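Local coordinates for fiber protein (Human adenovirus 16, PDB 3CNC), which forms the trimeric, beta-sandwich knob at the tip of the adenovirus fiber, the part that probably attaches the virus to the host receptor CD46, at residues N28-G33 with K128-S133; I88-A93 with F189-N194; E145-D150 with L174-L179; G154-K159 with L168-T173. All blocks are in the same frame, centred on the assembly; numbering follows the deposited sequence.

Contact 1. Residues N28-G33 with K128-S133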
loop_
_atom_site.group_PDB
_atom_site.type_symbol
_atom_site.label_atom_id
_atom_site.label_comp_id
_atom_site.label_asym_id
_atom_site.label_seq_id
_atom_site.Cartn_x
_atom_site.Cartn_y
_atom_site.Cartn_z
ATOM N N ASN A 28 -6.683 16.798 -8.319
ATOM C CA ASN A 28 -7.009 15.442 -7.868
ATOM C C ASN A 28 -6.052 15.071 -6.734
ATOM O O ASN A 28 -6.021 13.939 -6.255
ATOM C CB ASN A 28 -6.864 14.450 -9.020
ATOM C CG ASN A 28 -5.437 14.322 -9.498
ATOM O OD1 ASN A 28 -4.702 15.305 -9.559
ATOM N ND2 ASN A 28 -5.039 13.111 -9.854
ATOM N N THR A 29 -5.273 16.053 -6.302
ATOM C CA THR A 29 -4.305 15.856 -5.236
ATOM C C THR A 29 -4.431 16.952 -4.197
ATOM O O THR A 29 -4.418 18.139 -4.530
ATOM C CB THR A 29 -2.861 15.884 -5.783
ATOM O OG1 THR A 29 -2.688 14.827 -6.731
ATOM C CG2 THR A 29 -1.864 15.710 -4.659
ATOM N N LEU A 30 -4.569 16.547 -2.938
ATOM C CA LEU A 30 -4.662 17.494 -1.831
ATOM C C LEU A 30 -3.424 17.195 -0.983
ATOM O O LEU A 30 -3.268 16.076 -0.488
ATOM C CB LEU A 30 -5.945 17.261 -1.025
ATOM C CG LEU A 30 -6.220 18.281 0.082
ATOM C CD1 LEU A 30 -6.400 19.679 -0.526
ATOM C CD2 LEU A 30 -7.466 17.884 0.859
ATOM N N TRP A 31 -2.534 18.177 -0.830
ATOM C CA TRP A 31 -1.308 17.932 -0.070
ATOM C C TRP A 31 -0.688 19.139 0.630
ATOM O O TRP A 31 -1.189 20.259 0.555
ATOM C CB TRP A 31 -0.251 17.284 -0.994
ATOM C CG TRP A 31 0.336 18.214 -2.051
ATOM C CD1 TRP A 31 -0.021 19.517 -2.306
ATOM C CD2 TRP A 31 1.431 17.927 -2.926
ATOM N NE1 TRP A 31 0.790 20.054 -3.273
ATOM C CE2 TRP A 31 1.693 19.102 -3.670
ATOM C CE3 TRP A 31 2.223 16.791 -3.152
ATOM C CZ2 TRP A 31 2.726 19.175 -4.625
ATOM C CZ3 TRP A 31 3.249 16.862 -4.104
ATOM C CH2 TRP A 31 3.490 18.048 -4.825
ATOM N N THR A 32 0.422 18.880 1.311
ATOM C CA THR A 32 1.172 19.897 2.031
ATOM C C THR A 32 2.271 20.438 1.129
ATOM O O THR A 32 3.035 21.316 1.529
ATOM C CB THR A 32 1.875 19.292 3.248
ATOM O OG1 THR A 32 2.648 18.154 2.827
ATOM C CG2 THR A 32 0.875 18.870 4.287
ATOM N N GLY A 33 2.342 19.907 -0.087
ATOM C CA GLY A 33 3.394 20.291 -1.010
ATOM C C GLY A 33 4.524 19.306 -0.749
ATOM O O GLY A 33 4.522 18.641 0.291
ATOM N N LYS A 128 -14.111 18.484 -0.062
ATOM C CA LYS A 128 -14.962 17.483 0.572
ATOM C C LYS A 128 -14.700 16.098 0.013
ATOM O O LYS A 128 -14.692 15.108 0.749
ATOM C CB LYS A 128 -16.435 17.843 0.381
ATOM C CG LYS A 128 -17.390 16.991 1.199
ATOM C CD LYS A 128 -18.821 17.260 0.788
ATOM C CE LYS A 128 -19.752 16.168 1.292
ATOM N NZ LYS A 128 -20.885 15.942 0.347
ATOM N N GLY A 129 -14.473 16.039 -1.295
ATOM C CA GLY A 129 -14.200 14.771 -1.934
ATOM C C GLY A 129 -12.945 14.055 -1.463
ATOM O O GLY A 129 -12.717 12.905 -1.844
ATOM N N PHE A 130 -12.125 14.718 -0.648
ATOM C CA PHE A 130 -10.888 14.114 -0.141
ATOM C C PHE A 130 -11.044 13.569 1.271
ATOM O O PHE A 130 -10.149 12.897 1.784
ATOM C CB PHE A 130 -9.748 15.142 -0.124
ATOM C CG PHE A 130 -9.263 15.541 -1.483
ATOM C CD1 PHE A 130 -9.783 16.661 -2.122
ATOM C CD2 PHE A 130 -8.286 14.787 -2.132
ATOM C CE1 PHE A 130 -9.327 17.032 -3.409
ATOM C CE2 PHE A 130 -7.825 15.137 -3.402
ATOM C CZ PHE A 130 -8.345 16.262 -4.044
ATOM N N MET A 131 -12.174 13.871 1.900
ATOM C CA MET A 131 -12.428 13.442 3.271
ATOM C C MET A 131 -12.782 11.973 3.437
ATOM O O MET A 131 -13.267 11.319 2.514
ATOM C CB MET A 131 -13.566 14.272 3.872
ATOM C CG MET A 131 -13.300 15.756 3.893
ATOM S SD MET A 131 -11.881 16.137 4.923
ATOM C CE MET A 131 -10.591 16.279 3.664
ATOM N N PRO A 132 -12.538 11.430 4.637
ATOM C CA PRO A 132 -12.871 10.020 4.871
ATOM C C PRO A 132 -14.395 9.954 4.891
ATOM O O PRO A 132 -15.035 10.811 5.482
ATOM C CB PRO A 132 -12.275 9.740 6.254
ATOM C CG PRO A 132 -11.202 10.795 6.401
ATOM C CD PRO A 132 -11.852 12.015 5.799
ATOM N N SER A 133 -14.974 8.951 4.238
ATOM C CA SER A 133 -16.431 8.793 4.188
ATOM C C SER A 133 -17.118 8.627 5.554
ATOM O O SER A 133 -16.707 7.799 6.367
ATOM C CB SER A 133 -16.785 7.574 3.321
ATOM O OG SER A 133 -18.136 7.173 3.525
#
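Strand 29-31 of the knob's antiparallel beta-sandwich receives the loop residue Phe130 as a buried plug, a case of a loop sealed onto a sheet by packing, with no hydrogen bond between the two segments. Phe130 ends a short 3-10 turn, 128-130, closed by Met131 N donating to Lys128 O at 3.0 Å. Its CG is anti to the carbonyl carbon (chi1 -70°), which sends the ring toward the strand. The tight part lies on one face of that ring: Leu30 CB sits 3.6 Å from the centroid of the Phe130 ring and only 12° off its normal, a CH-pi contact over the centre. The far rim of the ring runs against the strand backbone, CE2 of Phe130 coming 3.6 Å from Asn28 O and CZ of Phe130 3.8 Å from Thr29 N, both near the ring plane. Phe113 and Lys59 of the same sheet also touch the ring, while the Phe130 carbonyl is held by the hydroxyl of Tyr215.

Around this packed centre the fit loosens. Asn28 turns its side chain away, on the partly exposed margin. Thr29 also points away, and its hydroxyl is hydrogen-bonded to Gly62 N of the second subunit, so the strand serves the loop on one side and the trimer on the other. Met131 CB points away from the strand and the end of the side chain returns toward it, yet CE of Met131 stays 4.5 Å from Leu30 CD2. Closer in, with Leu30 CG anti to its backbone N (chi1 -174°), that same CD2 of Leu30 settles 3.7 Å from Phe130 CB.

Contact 2. Residues I88-A93 with F189-N194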
loop_
_atom_site.group_PDB
_atom_site.type_symbol
_atom_site.label_atom_id
_atom_site.label_comp_id
_atom_site.label_asym_id
_atom_site.label_seq_id
_atom_site.Cartn_x
_atom_site.Cartn_y
_atom_site.Cartn_z
ATOM N N ILE A 88 3.886 9.597 19.058
ATOM C CA ILE A 88 3.700 10.878 18.396
ATOM C C ILE A 88 2.298 10.937 17.792
ATOM O O ILE A 88 1.820 9.972 17.196
ATOM C CB ILE A 88 4.739 11.058 17.289
ATOM C CG1 ILE A 88 6.135 10.944 17.902
ATOM C CG2 ILE A 88 4.529 12.389 16.574
ATOM C CD1 ILE A 88 7.226 10.819 16.885
ATOM N N ASP A 89 1.642 12.079 17.948
ATOM C CA ASP A 89 0.294 12.249 17.432
ATOM C C ASP A 89 0.185 13.454 16.552
ATOM O O ASP A 89 0.765 14.497 16.834
ATOM C CB ASP A 89 -0.715 12.427 18.571
ATOM C CG ASP A 89 -1.047 11.134 19.271
ATOM O OD1 ASP A 89 -1.592 10.224 18.617
ATOM O OD2 ASP A 89 -0.773 11.030 20.481
ATOM N N VAL A 90 -0.569 13.303 15.475
ATOM C CA VAL A 90 -0.831 14.394 14.565
ATOM C C VAL A 90 -2.325 14.255 14.344
ATOM O O VAL A 90 -2.790 13.262 13.787
ATOM C CB VAL A 90 -0.078 14.232 13.234
ATOM C CG1 VAL A 90 -0.563 15.264 12.237
ATOM C CG2 VAL A 90 1.419 14.391 13.466
ATOM N N ASN A 91 -3.084 15.232 14.817
ATOM C CA ASN A 91 -4.527 15.178 14.669
ATOM C C ASN A 91 -4.957 16.186 13.620
ATOM O O ASN A 91 -4.434 17.299 13.571
ATOM C CB ASN A 91 -5.201 15.480 16.013
ATOM C CG ASN A 91 -4.579 14.696 17.163
ATOM O OD1 ASN A 91 -4.433 13.469 17.098
ATOM N ND2 ASN A 91 -4.209 15.407 18.224
ATOM N N LEU A 92 -5.904 15.789 12.779
ATOM C CA LEU A 92 -6.411 16.655 11.717
ATOM C C LEU A 92 -7.935 16.765 11.785
ATOM O O LEU A 92 -8.648 15.749 11.787
ATOM C CB LEU A 92 -5.993 16.097 10.354
ATOM C CG LEU A 92 -4.656 16.507 9.725
ATOM C CD1 LEU A 92 -3.556 16.544 10.748
ATOM C CD2 LEU A 92 -4.327 15.535 8.600
ATOM N N ALA A 93 -8.429 17.997 11.853
ATOM C CA ALA A 93 -9.865 18.242 11.908
ATOM C C ALA A 93 -10.245 19.152 10.744
ATOM O O ALA A 93 -9.612 20.182 10.520
ATOM C CB ALA A 93 -10.240 18.887 13.245
ATOM N N PHE A 189 -3.282 10.515 13.140
ATOM C CA PHE A 189 -2.182 9.592 12.956
ATOM C C PHE A 189 -1.363 9.576 14.232
ATOM O O PHE A 189 -1.214 10.607 14.895
ATOM C CB PHE A 189 -1.264 10.038 11.819
ATOM C CG PHE A 189 -1.954 10.232 10.512
ATOM C CD1 PHE A 189 -2.619 11.416 10.235
ATOM C CD2 PHE A 189 -1.919 9.232 9.544
ATOM C CE1 PHE A 189 -3.241 11.614 9.006
ATOM C CE2 PHE A 189 -2.538 9.411 8.303
ATOM C CZ PHE A 189 -3.200 10.600 8.030
ATOM N N SER A 190 -0.857 8.404 14.581
ATOM C CA SER A 190 0.002 8.264 15.741
ATOM C C SER A 190 1.049 7.200 15.411
ATOM O O SER A 190 0.729 6.165 14.823
ATOM C CB SER A 190 -0.790 7.873 17.007
ATOM O OG SER A 190 -1.287 6.551 16.958
ATOM N N TRP A 191 2.299 7.493 15.758
ATOM C CA TRP A 191 3.424 6.588 15.538
ATOM C C TRP A 191 3.855 6.121 16.911
ATOM O O TRP A 191 3.976 6.926 17.828
ATOM C CB TRP A 191 4.595 7.323 14.890
ATOM C CG TRP A 191 4.355 7.772 13.494
ATOM C CD1 TRP A 191 4.862 7.214 12.362
ATOM C CD2 TRP A 191 3.617 8.929 13.080
ATOM N NE1 TRP A 191 4.499 7.955 11.265
ATOM C CE2 TRP A 191 3.734 9.013 11.673
ATOM C CE3 TRP A 191 2.871 9.903 13.759
ATOM C CZ2 TRP A 191 3.134 10.038 10.926
ATOM C CZ3 TRP A 191 2.269 10.930 13.015
ATOM C CH2 TRP A 191 2.408 10.986 11.611
ATOM N N SER A 192 4.106 4.830 17.056
ATOM C CA SER A 192 4.505 4.320 18.355
ATOM C C SER A 192 5.848 3.606 18.363
ATOM O O SER A 192 6.058 2.638 17.629
ATOM C CB SER A 192 3.424 3.385 18.890
ATOM O OG SER A 192 3.802 2.845 20.137
ATOM N N LEU A 193 6.750 4.099 19.203
ATOM C CA LEU A 193 8.075 3.515 19.361
ATOM C C LEU A 193 8.095 2.798 20.699
ATOM O O LEU A 193 7.939 3.431 21.739
ATOM C CB LEU A 193 9.150 4.602 19.369
ATOM C CG LEU A 193 10.568 4.130 19.727
ATOM C CD1 LEU A 193 11.071 3.159 18.666
ATOM C CD2 LEU A 193 11.512 5.333 19.844
ATOM N N ASN A 194 8.266 1.483 20.673
ATOM C CA ASN A 194 8.318 0.693 21.896
ATOM C C ASN A 194 9.463 -0.317 21.792
ATOM O O ASN A 194 9.249 -1.505 21.539
ATOM C CB ASN A 194 6.992 -0.034 22.111
ATOM C CG ASN A 194 6.956 -0.804 23.423
ATOM O OD1 ASN A 194 7.228 -0.245 24.488
ATOM N ND2 ASN A 194 6.619 -2.090 23.352
#
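Strands 88-93 and 189-194 run antiparallel at 175°, their axes 4.7 Å apart, and are laced by two hydrogen-bonded pairs, Ile88 with Trp191 and Val90 with Phe189, on either side of the non-hydrogen-bonded pair Asp89 with Ser190. The straightest of the four bonds is Phe189 N to Val90 O, 2.9 Å long with 175° at the hydrogen and lying nearly along the C=O axis. Val90 N returns the link to Phe189 O at 2.8 Å.

On the buried face, Trp191 does most of the work with the rim of its six-membered ring. Its CG is anti to the carbonyl carbon (chi1 -68°), which brings this rim across to the neighbouring strand. Val90 CG2 meets CZ3 of Trp191 at 3.6 Å, near the plane of the indole. Ile88 CG2 lies against CE3 of the same Trp191 at 4.1 Å, and the Ile88 carbonyl oxygen is also at this in-plane edge. Farther along, Leu92 CD2 reaches the edge of the Phe189 ring at CE1, 4.1 Å away. The partly exposed face is polar: Asp89 bends its carboxylate over Ser190, OD1 of Asp89 coming 3.0 Å from Ser190 CB, an approach to the carbon and not a hydrogen bond.

Beyond the pair, Trp191 rests on Ile68 and Leu70 of the opposing sheet and Ile88 also packs on Leu70, while Phe189 meets Phe213 with ring planes steeply inclined. An aromatic and aliphatic face turned inward from an edge strand and its neighbour, backed by polar residues outside, is the standard construction of the antiparallel beta-sandwich of the adenovirus fiber knob.

Contact 3. Residues E145-D150 with L174-L179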
loop_
_atom_site.group_PDB
_atom_site.type_symbol
_atom_site.label_atom_id
_atom_site.label_comp_id
_atom_site.label_asym_id
_atom_site.label_seq_id
_atom_site.Cartn_x
_atom_site.Cartn_y
_atom_site.Cartn_z
ATOM N N GLU A 145 -20.047 3.326 22.364
ATOM C CA GLU A 145 -19.659 2.950 21.003
ATOM C C GLU A 145 -18.139 2.862 20.740
ATOM O O GLU A 145 -17.397 3.812 20.965
ATOM C CB GLU A 145 -20.320 3.924 20.030
ATOM C CG GLU A 145 -20.363 3.481 18.589
ATOM C CD GLU A 145 -21.238 4.398 17.767
ATOM O OE1 GLU A 145 -21.410 5.562 18.183
ATOM O OE2 GLU A 145 -21.748 3.970 16.711
ATOM N N THR A 146 -17.691 1.709 20.253
ATOM C CA THR A 146 -16.271 1.484 19.964
ATOM C C THR A 146 -15.848 1.886 18.545
ATOM O O THR A 146 -14.767 2.453 18.357
ATOM C CB THR A 146 -15.894 0.000 20.176
ATOM O OG1 THR A 146 -16.860 -0.831 19.519
ATOM C CG2 THR A 146 -15.859 -0.342 21.666
ATOM N N LEU A 147 -16.694 1.579 17.556
ATOM C CA LEU A 147 -16.422 1.911 16.157
ATOM C C LEU A 147 -15.016 1.547 15.692
ATOM O O LEU A 147 -14.276 2.400 15.191
ATOM C CB LEU A 147 -16.650 3.404 15.915
ATOM C CG LEU A 147 -18.099 3.796 15.667
ATOM C CD1 LEU A 147 -18.210 5.301 15.420
ATOM C CD2 LEU A 147 -18.626 2.990 14.476
ATOM N N ASN A 148 -14.652 0.280 15.836
ATOM C CA ASN A 148 -13.324 -0.158 15.436
ATOM C C ASN A 148 -13.059 -0.189 13.934
ATOM O O ASN A 148 -11.920 -0.420 13.526
ATOM C CB ASN A 148 -13.015 -1.526 16.053
ATOM C CG ASN A 148 -12.778 -1.444 17.556
ATOM O OD1 ASN A 148 -12.616 -0.348 18.113
ATOM N ND2 ASN A 148 -12.740 -2.599 18.216
ATOM N N GLU A 149 -14.088 0.034 13.113
ATOM C CA GLU A 149 -13.914 0.060 11.648
ATOM C C GLU A 149 -13.300 1.399 11.254
ATOM O O GLU A 149 -13.004 1.637 10.079
ATOM C CB GLU A 149 -15.248 -0.041 10.899
ATOM C CG GLU A 149 -16.334 -0.770 11.623
ATOM C CD GLU A 149 -17.127 0.120 12.567
ATOM O OE1 GLU A 149 -18.049 0.822 12.101
ATOM O OE2 GLU A 149 -16.823 0.110 13.775
ATOM N N ASP A 150 -13.158 2.292 12.226
ATOM C CA ASP A 150 -12.589 3.606 11.958
ATOM C C ASP A 150 -11.075 3.627 12.065
ATOM O O ASP A 150 -10.469 4.692 11.975
ATOM C CB ASP A 150 -13.182 4.644 12.911
ATOM C CG ASP A 150 -14.630 4.990 12.576
ATOM O OD1 ASP A 150 -15.210 4.357 11.665
ATOM O OD2 ASP A 150 -15.189 5.901 13.225
ATOM N N LEU A 174 -10.095 7.509 11.506
ATOM C CA LEU A 174 -10.899 8.302 10.578
ATOM C C LEU A 174 -12.254 8.653 11.214
ATOM O O LEU A 174 -12.946 7.771 11.718
ATOM C CB LEU A 174 -11.113 7.528 9.270
ATOM C CG LEU A 174 -9.867 7.007 8.527
ATOM C CD1 LEU A 174 -10.276 6.146 7.349
ATOM C CD2 LEU A 174 -9.022 8.165 8.047
ATOM N N ASN A 175 -12.606 9.937 11.195
ATOM C CA ASN A 175 -13.873 10.416 11.738
ATOM C C ASN A 175 -14.404 9.688 12.957
ATOM O O ASN A 175 -15.525 9.190 12.890
ATOM C CB ASN A 175 -15.014 10.282 10.728
ATOM C CG ASN A 175 -14.734 10.924 9.418
ATOM O OD1 ASN A 175 -14.131 11.990 9.352
ATOM N ND2 ASN A 175 -15.211 10.294 8.349
ATOM N N ARG A 176 -13.700 9.579 14.066
ATOM C CA ARG A 176 -14.389 8.847 15.121
ATOM C C ARG A 176 -14.990 9.777 16.164
ATOM O O ARG A 176 -16.043 9.489 16.739
ATOM C CB ARG A 176 -13.481 7.818 15.783
ATOM C CG ARG A 176 -14.258 6.572 16.138
ATOM C CD ARG A 176 -13.487 5.612 17.009
ATOM N NE ARG A 176 -13.271 6.149 18.342
ATOM C CZ ARG A 176 -13.086 5.393 19.414
ATOM N NH1 ARG A 176 -13.099 4.074 19.300
ATOM N NH2 ARG A 176 -12.883 5.954 20.595
ATOM N N ARG A 177 -14.324 10.906 16.389
ATOM C CA ARG A 177 -14.802 11.882 17.347
ATOM C C ARG A 177 -14.767 13.274 16.752
ATOM O O ARG A 177 -13.838 13.631 16.024
ATOM C CB ARG A 177 -13.932 11.895 18.615
ATOM C CG ARG A 177 -13.971 10.649 19.482
ATOM C CD ARG A 177 -13.217 10.910 20.792
ATOM N NE ARG A 177 -12.875 9.690 21.528
ATOM C CZ ARG A 177 -13.741 8.928 22.197
ATOM N NH1 ARG A 177 -15.030 9.249 22.236
ATOM N NH2 ARG A 177 -13.315 7.838 22.831
ATOM N N MET A 178 -15.797 14.056 17.043
ATOM C CA MET A 178 -15.808 15.438 16.608
ATOM C C MET A 178 -15.357 16.196 17.855
ATOM O O MET A 178 -15.559 15.721 18.981
ATOM C CB MET A 178 -17.196 15.868 16.161
ATOM C CG MET A 178 -17.299 15.940 14.664
ATOM S SD MET A 178 -18.897 16.524 14.158
ATOM C CE MET A 178 -19.703 14.969 13.686
ATOM N N LEU A 179 -14.736 17.354 17.662
ATOM C CA LEU A 179 -14.217 18.117 18.786
ATOM C C LEU A 179 -14.858 19.496 18.988
ATOM O O LEU A 179 -14.718 20.095 20.057
ATOM C CB LEU A 179 -12.696 18.249 18.625
ATOM C CG LEU A 179 -11.959 16.936 18.301
ATOM C CD1 LEU A 179 -10.510 17.239 17.961
ATOM C CD2 LEU A 179 -12.050 15.960 19.471
#
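At one end of the knob's beta-sandwich, the loop leading into strand 151-159 meets the loop that leaves strand 165-174, so the two neighbouring strands stay joined where the ladder gives out. The join is made by Leu174 N, which donates to Asp150 O at 2.9 Å, 165° at the hydrogen and in the carbonyl plane. Asp150 ends the 3-10 turn 148-150, whose Asp150 N bonds back to Leu147 O.

Arg176 is the side chain that spans the gap. CB of Arg176 lies 3.6 Å from Asp150 OD2, and CG of Arg176 comes closer to that oxygen, at 3.1 Å. CG of Arg176 also lies 4.0 Å from Leu147 CB, which sits beside the carboxylate, so the aliphatic stem lies against both. The chain then bends at chi3 (68°). CD of Arg176, past CG, is 3.7 Å from Thr146 O, and the guanidinium end carries on in that direction until NH1 of Arg176 stands 2.5 Å from the same carbonyl oxygen, Thr146 O. It is thus the alkyl part of the arginine that faces Asp150: OD2 of Asp150 is 5.5 Å from Arg176 NE, and the carboxylate and guanidinium planes are 65° apart.

Glu149, one residue earlier in the turn, forms a salt bridge with Lys35 of the third subunit, placing this corner by the trimer interface. Asp150 itself is buried, and carbonyl oxygens crowd its carboxylate, which may raise its pKa: Leu174 O and Asn175 O both lie 3.3 Å from Asp150 OD2.

Contact 4. Residues G154-K159 with L168-T173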
loop_
_atom_site.group_PDB
_atom_site.type_symbol
_atom_site.label_atom_id
_atom_site.label_comp_id
_atom_site.label_asym_id
_atom_site.label_seq_id
_atom_site.Cartn_x
_atom_site.Cartn_y
_atom_site.Cartn_z
ATOM N N GLY A 154 -0.757 -0.095 10.666
ATOM C CA GLY A 154 0.300 -0.399 9.724
ATOM C C GLY A 154 1.657 -0.171 10.350
ATOM O O GLY A 154 1.796 -0.231 11.576
ATOM N N GLU A 155 2.656 0.124 9.524
ATOM C CA GLU A 155 3.991 0.322 10.056
ATOM C C GLU A 155 4.972 1.080 9.159
ATOM O O GLU A 155 4.901 1.004 7.930
ATOM C CB GLU A 155 4.568 -1.049 10.386
ATOM C CG GLU A 155 5.579 -1.052 11.485
ATOM C CD GLU A 155 5.769 -2.437 12.047
ATOM O OE1 GLU A 155 6.401 -3.278 11.365
ATOM O OE2 GLU A 155 5.264 -2.686 13.165
ATOM N N CYS A 156 5.875 1.827 9.788
ATOM C CA CYS A 156 6.921 2.542 9.062
ATOM C C CYS A 156 8.191 2.457 9.906
ATOM O O CYS A 156 8.243 1.665 10.857
ATOM C CB CYS A 156 6.524 4.001 8.744
ATOM S SG CYS A 156 6.259 5.126 10.108
ATOM N N TYR A 157 9.220 3.238 9.584
ATOM C CA TYR A 157 10.463 3.117 10.345
ATOM C C TYR A 157 11.269 4.364 10.640
ATOM O O TYR A 157 11.119 5.409 10.008
ATOM C CB TYR A 157 11.404 2.118 9.654
ATOM C CG TYR A 157 10.797 0.759 9.457
ATOM C CD1 TYR A 157 9.878 0.528 8.433
ATOM C CD2 TYR A 157 11.067 -0.273 10.346
ATOM C CE1 TYR A 157 9.234 -0.702 8.308
ATOM C CE2 TYR A 157 10.434 -1.500 10.236
ATOM C CZ TYR A 157 9.515 -1.709 9.216
ATOM O OH TYR A 157 8.878 -2.928 9.120
ATOM N N TYR A 158 12.143 4.221 11.629
ATOM C CA TYR A 158 13.054 5.281 12.011
ATOM C C TYR A 158 14.449 4.675 11.886
ATOM O O TYR A 158 14.716 3.611 12.440
ATOM C CB TYR A 158 12.826 5.720 13.449
ATOM C CG TYR A 158 13.899 6.669 13.915
ATOM C CD1 TYR A 158 13.949 7.981 13.436
ATOM C CD2 TYR A 158 14.901 6.244 14.789
ATOM C CE1 TYR A 158 14.969 8.841 13.816
ATOM C CE2 TYR A 158 15.926 7.100 15.171
ATOM C CZ TYR A 158 15.951 8.392 14.682
ATOM O OH TYR A 158 16.955 9.235 15.060
ATOM N N LYS A 159 15.323 5.339 11.138
ATOM C CA LYS A 159 16.691 4.860 10.953
ATOM C C LYS A 159 17.600 5.645 11.898
ATOM O O LYS A 159 17.775 6.854 11.735
ATOM C CB LYS A 159 17.139 5.080 9.506
ATOM C CG LYS A 159 18.491 4.465 9.159
ATOM C CD LYS A 159 18.938 4.917 7.776
ATOM C CE LYS A 159 20.312 4.377 7.410
ATOM N NZ LYS A 159 20.868 5.099 6.228
ATOM N N LEU A 168 8.013 1.457 13.748
ATOM C CA LEU A 168 7.054 2.385 14.331
ATOM C C LEU A 168 5.643 1.909 13.991
ATOM O O LEU A 168 5.277 1.799 12.822
ATOM C CB LEU A 168 7.260 3.797 13.769
ATOM C CG LEU A 168 8.637 4.444 13.942
ATOM C CD1 LEU A 168 8.695 5.705 13.108
ATOM C CD2 LEU A 168 8.902 4.773 15.422
ATOM N N LYS A 169 4.856 1.613 15.017
ATOM C CA LYS A 169 3.486 1.171 14.814
ATOM C C LYS A 169 2.634 2.406 14.565
ATOM O O LYS A 169 2.605 3.340 15.373
ATOM C CB LYS A 169 3.002 0.381 16.032
ATOM C CG LYS A 169 3.763 -0.931 16.192
ATOM C CD LYS A 169 3.373 -1.714 17.437
ATOM C CE LYS A 169 4.159 -3.023 17.506
ATOM N NZ LYS A 169 3.909 -3.776 18.766
ATOM N N VAL A 170 1.958 2.399 13.419
ATOM C CA VAL A 170 1.129 3.508 12.984
ATOM C C VAL A 170 -0.355 3.219 13.105
ATOM O O VAL A 170 -0.815 2.152 12.702
ATOM C CB VAL A 170 1.409 3.824 11.511
ATOM C CG1 VAL A 170 0.563 4.999 11.063
ATOM C CG2 VAL A 170 2.893 4.081 11.312
ATOM N N THR A 171 -1.105 4.172 13.649
ATOM C CA THR A 171 -2.550 4.007 13.778
ATOM C C THR A 171 -3.214 5.211 13.159
ATOM O O THR A 171 -2.870 6.341 13.490
ATOM C CB THR A 171 -3.028 3.951 15.236
ATOM O OG1 THR A 171 -2.366 2.889 15.920
ATOM C CG2 THR A 171 -4.532 3.699 15.283
ATOM N N VAL A 172 -4.154 4.975 12.252
ATOM C CA VAL A 172 -4.862 6.073 11.628
ATOM C C VAL A 172 -6.298 5.991 12.095
ATOM O O VAL A 172 -6.905 4.928 12.056
ATOM C CB VAL A 172 -4.844 5.979 10.088
ATOM C CG1 VAL A 172 -5.418 7.239 9.490
ATOM C CG2 VAL A 172 -3.440 5.755 9.596
ATOM N N THR A 173 -6.839 7.105 12.567
ATOM C CA THR A 173 -8.221 7.119 13.006
ATOM C C THR A 173 -8.993 8.016 12.051
ATOM O O THR A 173 -8.584 9.147 11.799
ATOM C CB THR A 173 -8.365 7.672 14.433
ATOM O OG1 THR A 173 -7.475 6.971 15.311
ATOM C CG2 THR A 173 -9.807 7.485 14.925
#
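Leu168 O is gripped twice within the beta hairpin of strands 151-159 and 165-174: Cys156 N donates to it at 3.1 Å, and Glu155 CA adds a CA-H...O contact to the same oxygen at 3.4 Å. Leu168 N answers with a bond to Cys156 O of 2.9 Å, completing one hydrogen-bonded pair. Gly154 and Val170 form the next. In each pair one donor, Cys156 N or Gly154 N, lies in the carbonyl plane of its acceptor and the other stands above it: Leu168 N and, more markedly, Val170 N, which is 56° out of the plane of its acceptor, Gly154 O, at 3.2 Å. The strand segments are well off antiparallel, their N-to-C directions at 134°, consistent with a strong twist.

Between these pairs, Glu155 and Lys169 rise side by side on the outer face. Glu155 OE2 is 3.8 Å from Lys169 CG, while their charged ends are not in contact. At the strand's end Lys159 makes a cation-pi contact with Tyr151 of the second subunit. On the buried face Cys156 SG takes the crowded position between backbone N and carbonyl carbon (chi1 64°). There Cys156 SG touches Leu168 CD1 at 3.9 Å and Val170 CG2 at 3.7 Å.

Three of the four contacts follow one four-stranded antiparallel sheet, ordered 85-94, 185-194, 165-174, 151-159. Contact 2 joins its first two strands and contact 4 its last two; their centres are 9 Å apart, and backbone pairing of Ser190 with Thr171 and Ser192 with Lys169 closes the middle. Contact 3 continues from contact 4 at the sheet's end, 19 Å between centres. Contact 1 sets a loop against strand 29-31 of the other sheet but meets contact 3 where Asn175 ND2 bonds to Pro132 O. Along the chain, contact 4 is nested within contact 3, and contact 3 within contact 2, while contacts 1 and 2 cross, so distant parts of the sequence interlock in one compact knob.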